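Local coordinates for EH1AB1 (Metagenome, PDB 6I8F), which hydrolyses esters, probably through a serine nucleophile of the kind used by alpha/beta hydrolases, at residues 63-69 against 81-87; 126-130 against 161-165. The contacts are given in a common frame with arbitrary orientation. Numbering follows the deposited sequence.

In the fold
Edge and flank of one alpha/beta-hydrolase sheet are illustrated here. Contact 1 (63-69 with 81-87) pairs an outermost strand, 66-73, with its hairpin partner; contact 2 (126-130 with 161-165) lets the next strand inward, 127-132, meet a loop beside the sheet. The two centres are about 9 Å apart, on the same side of the chain's centre, because strands 78-85 and 127-132 are neighbours: Tyr84 N lies 2.7 Å from Val128 O, a probable hydrogen bond. Arg83 NH1 bridges further, 2.9 Å from Gln127 OE1 in a probable hydrogen bond, and packs 2.7 Å from Phe162 O. The probable catalytic triad, Ser175, Asp270 and His300, belongs to neither contact.

Contact 1: 63-69 against 81-87; sequences EVAEVAN and FRRYRPL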
# COMPACT_ATOMS: atom_id res chain seq x y z
N GLU A 63 22.28 4.49 -10.70
CA GLU A 63 23.30 3.48 -10.48
C GLU A 63 22.73 2.40 -9.56
O GLU A 63 21.99 2.69 -8.61
CB GLU A 63 24.58 4.09 -9.87
CG GLU A 63 25.40 4.88 -10.86
CD GLU A 63 25.87 4.09 -12.08
OE1 GLU A 63 26.48 3.01 -11.90
OE2 GLU A 63 25.58 4.54 -13.22
N VAL A 64 23.07 1.15 -9.86
CA VAL A 64 22.84 0.01 -8.99
C VAL A 64 24.20 -0.62 -8.66
O VAL A 64 25.21 -0.17 -9.18
CB VAL A 64 21.88 -1.00 -9.65
CG1 VAL A 64 20.49 -0.40 -9.85
CG2 VAL A 64 22.43 -1.53 -10.96
N ALA A 65 24.23 -1.63 -7.78
CA ALA A 65 25.47 -2.28 -7.39
C ALA A 65 26.05 -3.04 -8.58
O ALA A 65 27.26 -3.09 -8.77
CB ALA A 65 25.25 -3.21 -6.22
N GLU A 66 25.16 -3.64 -9.39
CA GLU A 66 25.60 -4.50 -10.48
C GLU A 66 24.42 -4.78 -11.42
O GLU A 66 23.28 -4.90 -10.97
CB GLU A 66 26.15 -5.79 -9.87
CG GLU A 66 26.72 -6.77 -10.85
CD GLU A 66 26.84 -8.16 -10.25
OE1 GLU A 66 27.95 -8.47 -9.73
OE2 GLU A 66 25.85 -8.91 -10.30
N VAL A 67 24.72 -4.92 -12.71
CA VAL A 67 23.75 -5.37 -13.69
C VAL A 67 24.37 -6.53 -14.46
O VAL A 67 25.48 -6.42 -14.95
CB VAL A 67 23.32 -4.22 -14.62
CG1 VAL A 67 22.37 -4.69 -15.70
CG2 VAL A 67 22.70 -3.07 -13.85
N ALA A 68 23.63 -7.64 -14.55
CA ALA A 68 24.07 -8.90 -15.13
C ALA A 68 23.10 -9.32 -16.25
O ALA A 68 21.88 -9.30 -16.06
CB ALA A 68 24.15 -9.95 -14.06
N ASN A 69 23.68 -9.70 -17.40
CA ASN A 69 22.96 -10.20 -18.57
C ASN A 69 23.29 -11.67 -18.78
O ASN A 69 24.45 -12.08 -18.70
CB ASN A 69 23.28 -9.43 -19.85
CG ASN A 69 22.86 -7.97 -19.81
OD1 ASN A 69 21.89 -7.61 -19.17
ND2 ASN A 69 23.59 -7.12 -20.50
N PHE A 81 17.56 -12.51 -19.65
CA PHE A 81 17.22 -11.80 -18.43
C PHE A 81 18.30 -10.74 -18.15
O PHE A 81 19.43 -10.82 -18.66
CB PHE A 81 17.09 -12.78 -17.27
CG PHE A 81 18.35 -13.56 -17.00
CD1 PHE A 81 19.38 -13.01 -16.26
CD2 PHE A 81 18.51 -14.84 -17.52
CE1 PHE A 81 20.55 -13.72 -16.03
CE2 PHE A 81 19.67 -15.56 -17.28
CZ PHE A 81 20.70 -14.99 -16.54
N ARG A 82 17.93 -9.77 -17.31
CA ARG A 82 18.88 -8.84 -16.76
C ARG A 82 18.64 -8.73 -15.26
O ARG A 82 17.52 -8.50 -14.82
CB ARG A 82 18.77 -7.50 -17.50
CG ARG A 82 19.65 -6.41 -16.90
CD ARG A 82 19.65 -5.18 -17.76
NE ARG A 82 20.17 -5.43 -19.09
CZ ARG A 82 19.97 -4.63 -20.13
NH1 ARG A 82 19.39 -3.46 -19.96
NH2 ARG A 82 20.31 -5.02 -21.35
N ARG A 83 19.69 -8.98 -14.47
CA ARG A 83 19.63 -8.93 -13.02
C ARG A 83 20.19 -7.59 -12.55
O ARG A 83 21.22 -7.13 -13.06
CB ARG A 83 20.44 -10.05 -12.36
CG ARG A 83 20.19 -11.43 -12.96
CD ARG A 83 20.60 -12.53 -12.01
NE ARG A 83 22.04 -12.65 -11.92
CZ ARG A 83 22.71 -13.01 -10.82
NH1 ARG A 83 22.15 -12.91 -9.63
NH2 ARG A 83 23.95 -13.46 -10.94
N TYR A 84 19.48 -6.99 -11.60
CA TYR A 84 19.87 -5.75 -10.99
C TYR A 84 20.07 -5.97 -9.48
O TYR A 84 19.14 -6.39 -8.78
CB TYR A 84 18.80 -4.69 -11.20
CG TYR A 84 18.37 -4.45 -12.63
CD1 TYR A 84 17.38 -5.22 -13.23
CD2 TYR A 84 18.91 -3.40 -13.36
CE1 TYR A 84 16.95 -4.97 -14.52
CE2 TYR A 84 18.49 -3.14 -14.65
CZ TYR A 84 17.50 -3.91 -15.24
OH TYR A 84 17.09 -3.64 -16.51
N ARG A 85 21.29 -5.71 -9.01
CA ARG A 85 21.62 -5.82 -7.60
C ARG A 85 21.47 -4.43 -6.99
O ARG A 85 22.07 -3.48 -7.49
CB ARG A 85 23.03 -6.39 -7.44
CG ARG A 85 23.46 -6.58 -5.99
CD ARG A 85 24.66 -7.50 -5.87
NE ARG A 85 24.85 -7.82 -4.47
CZ ARG A 85 24.34 -8.88 -3.84
NH1 ARG A 85 23.85 -9.91 -4.50
NH2 ARG A 85 24.35 -8.88 -2.52
N PRO A 86 20.68 -4.27 -5.90
CA PRO A 86 20.46 -2.96 -5.29
C PRO A 86 21.76 -2.37 -4.70
O PRO A 86 22.57 -3.10 -4.14
CB PRO A 86 19.44 -3.22 -4.17
CG PRO A 86 19.48 -4.72 -3.92
CD PRO A 86 19.98 -5.36 -5.19
N LEU A 87 21.93 -1.05 -4.83
CA LEU A 87 22.98 -0.33 -4.12
C LEU A 87 22.95 -0.68 -2.64
O LEU A 87 21.88 -0.66 -2.02
CB LEU A 87 22.77 1.17 -4.27
CG LEU A 87 23.30 1.81 -5.54
CD1 LEU A 87 23.10 3.32 -5.46
CD2 LEU A 87 24.76 1.46 -5.76
O HOH W 1 23.28 -8.44 -10.73
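Beginning at Phe81, the second segment runs antiparallel to 63-69, the short strand axes 4.5 Å apart at 164°. The Phe81 ring packs edge-to-face on Phe162. Arg82, a non-hydrogen-bonded pair with Asn69, sends NE to Asn69 OD1 at 2.8 Å, while its terminal nitrogens form salt bridges with Glu111 and Asp114. Arg83 pairs with Ala68 through two backbone bonds, Arg83 N to Ala68 O (2.7 Å) and Ala68 N to Arg83 O (2.9 Å); its side chain turns to Gln127. This is the regular alternation of antiparallel pairing, here in the hairpin 66-73/78-85 at the edge of the alpha/beta-hydrolase sheet. Tyr84 faces Val67 on the side covered by helix 114-124, with Val67 CG2 3.8 Å from Tyr84 CD2 and the hydroxyl bonded to Asp114. Arg85 N reaches Glu66 O at 2.9 Å, and Ala65 N donates to Arg85 O, also at 2.9 Å. Beyond Pro86, Leu87 CD1 lies 3.4 Å from Glu63 O and CD2 3.6 Å from Val64 C.

Contact 2: 126-130 against 161-165; sequences CQVIS and SFGAD
Residues 127-130 are an extended strand with phi/psi near -58/139 at Gln127, -115/137 at Val128, -125/106 at Ile129 and -87/136 at Ser130. Facing them, the chain turns at 161-163: Ser161 is at -63/-33, Phe162 sits at -94/10, and Gly163 takes the left-handed conformation (61/36) before Ala164 and Asp165 return to extended values. The backbones do not pair. Their nearest CA atoms are 7.5 Å apart for Gln127 and Ala164 and 8.8 Å for Ile129 and Phe162, so side chains must span the gap.

Alternation along the strand points Gln127 and Ile129 toward the turn. Gln127 is nearly fully stretched (chi1 and chi2 both t, chi3 -136°), and its NE2 donates to Phe162 O at 2.8 Å; NE2 also lies 4.1 Å from Ala164 CB. Ile129, in the mt rotamer, brings CD1 to 4.1 Å from Phe162 CB. Phe162 has chi1 m and chi2 89°, and its ring meets Phe81 edge-to-face. The contact buries 151 Å² in all and joins strand 127-132 to the loop after helix 143-157, on the return leg of the beta-alpha-beta crossover from strand 127-132 to strand 169-174.

The amide of Gln127 serves several partners: NE2 also bonds Thr96 OG1, and OE1 accepts from Arg83 NH1. A buried carboxamide thus has its polar ends satisfied, and from strand 127-132 it links both flanking strands, through Thr96 and Arg83, to the loop at Phe162, beside the apolar packing of Ile129 on Phe162.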
# COMPACT_ATOMS: atom_id res chain seq x y z
N CYS A 126 15.67 -5.19 -2.97
CA CYS A 126 15.47 -6.51 -3.55
C CYS A 126 16.20 -6.57 -4.90
O CYS A 126 16.23 -5.59 -5.62
CB CYS A 126 14.00 -6.81 -3.78
SG CYS A 126 13.03 -6.94 -2.25
N GLN A 127 16.78 -7.73 -5.22
CA GLN A 127 17.22 -8.02 -6.58
C GLN A 127 16.00 -7.92 -7.51
O GLN A 127 14.92 -8.35 -7.13
CB GLN A 127 17.82 -9.43 -6.66
CG GLN A 127 18.21 -9.82 -8.07
CD GLN A 127 19.05 -11.07 -8.15
OE1 GLN A 127 20.03 -11.11 -8.89
NE2 GLN A 127 18.64 -12.11 -7.44
N VAL A 128 16.17 -7.33 -8.70
CA VAL A 128 15.17 -7.42 -9.78
C VAL A 128 15.78 -8.20 -10.96
O VAL A 128 16.96 -8.03 -11.32
CB VAL A 128 14.66 -6.03 -10.22
CG1 VAL A 128 13.64 -6.12 -11.35
CG2 VAL A 128 14.07 -5.26 -9.05
N ILE A 129 14.97 -9.09 -11.53
CA ILE A 129 15.34 -9.84 -12.73
C ILE A 129 14.26 -9.60 -13.77
O ILE A 129 13.18 -10.14 -13.65
CB ILE A 129 15.53 -11.34 -12.45
CG1 ILE A 129 16.55 -11.57 -11.33
CG2 ILE A 129 15.92 -12.06 -13.73
CD1 ILE A 129 16.68 -13.03 -10.92
N SER A 130 14.61 -8.78 -14.78
CA SER A 130 13.72 -8.42 -15.88
C SER A 130 13.81 -9.47 -17.00
O SER A 130 14.90 -9.91 -17.37
CB SER A 130 14.07 -7.04 -16.38
OG SER A 130 13.17 -6.63 -17.38
N SER A 161 21.52 -19.97 -8.04
CA SER A 161 22.30 -19.59 -9.21
C SER A 161 22.04 -18.13 -9.57
O SER A 161 22.90 -17.46 -10.09
CB SER A 161 22.02 -20.46 -10.43
OG SER A 161 21.83 -21.81 -10.06
N PHE A 162 20.81 -17.66 -9.31
CA PHE A 162 20.41 -16.29 -9.61
C PHE A 162 20.59 -15.38 -8.38
O PHE A 162 20.14 -14.24 -8.39
CB PHE A 162 18.97 -16.29 -10.12
CG PHE A 162 18.80 -16.93 -11.47
CD1 PHE A 162 18.55 -18.28 -11.59
CD2 PHE A 162 18.91 -16.17 -12.63
CE1 PHE A 162 18.42 -18.87 -12.84
CE2 PHE A 162 18.76 -16.76 -13.88
CZ PHE A 162 18.53 -18.11 -13.98
N GLY A 163 21.26 -15.88 -7.33
CA GLY A 163 21.51 -15.12 -6.10
C GLY A 163 20.21 -14.70 -5.42
O GLY A 163 20.13 -13.61 -4.81
N ALA A 164 19.21 -15.58 -5.50
CA ALA A 164 17.87 -15.35 -5.03
C ALA A 164 17.56 -16.22 -3.82
O ALA A 164 17.85 -17.43 -3.80
CB ALA A 164 16.87 -15.61 -6.13
N ASP A 165 16.92 -15.59 -2.83
CA ASP A 165 16.31 -16.27 -1.71
C ASP A 165 14.98 -16.88 -2.19
O ASP A 165 14.00 -16.17 -2.45
CB ASP A 165 16.16 -15.29 -0.55
CG ASP A 165 15.43 -15.87 0.65
OD1 ASP A 165 15.14 -17.08 0.63
OD2 ASP A 165 15.13 -15.08 1.56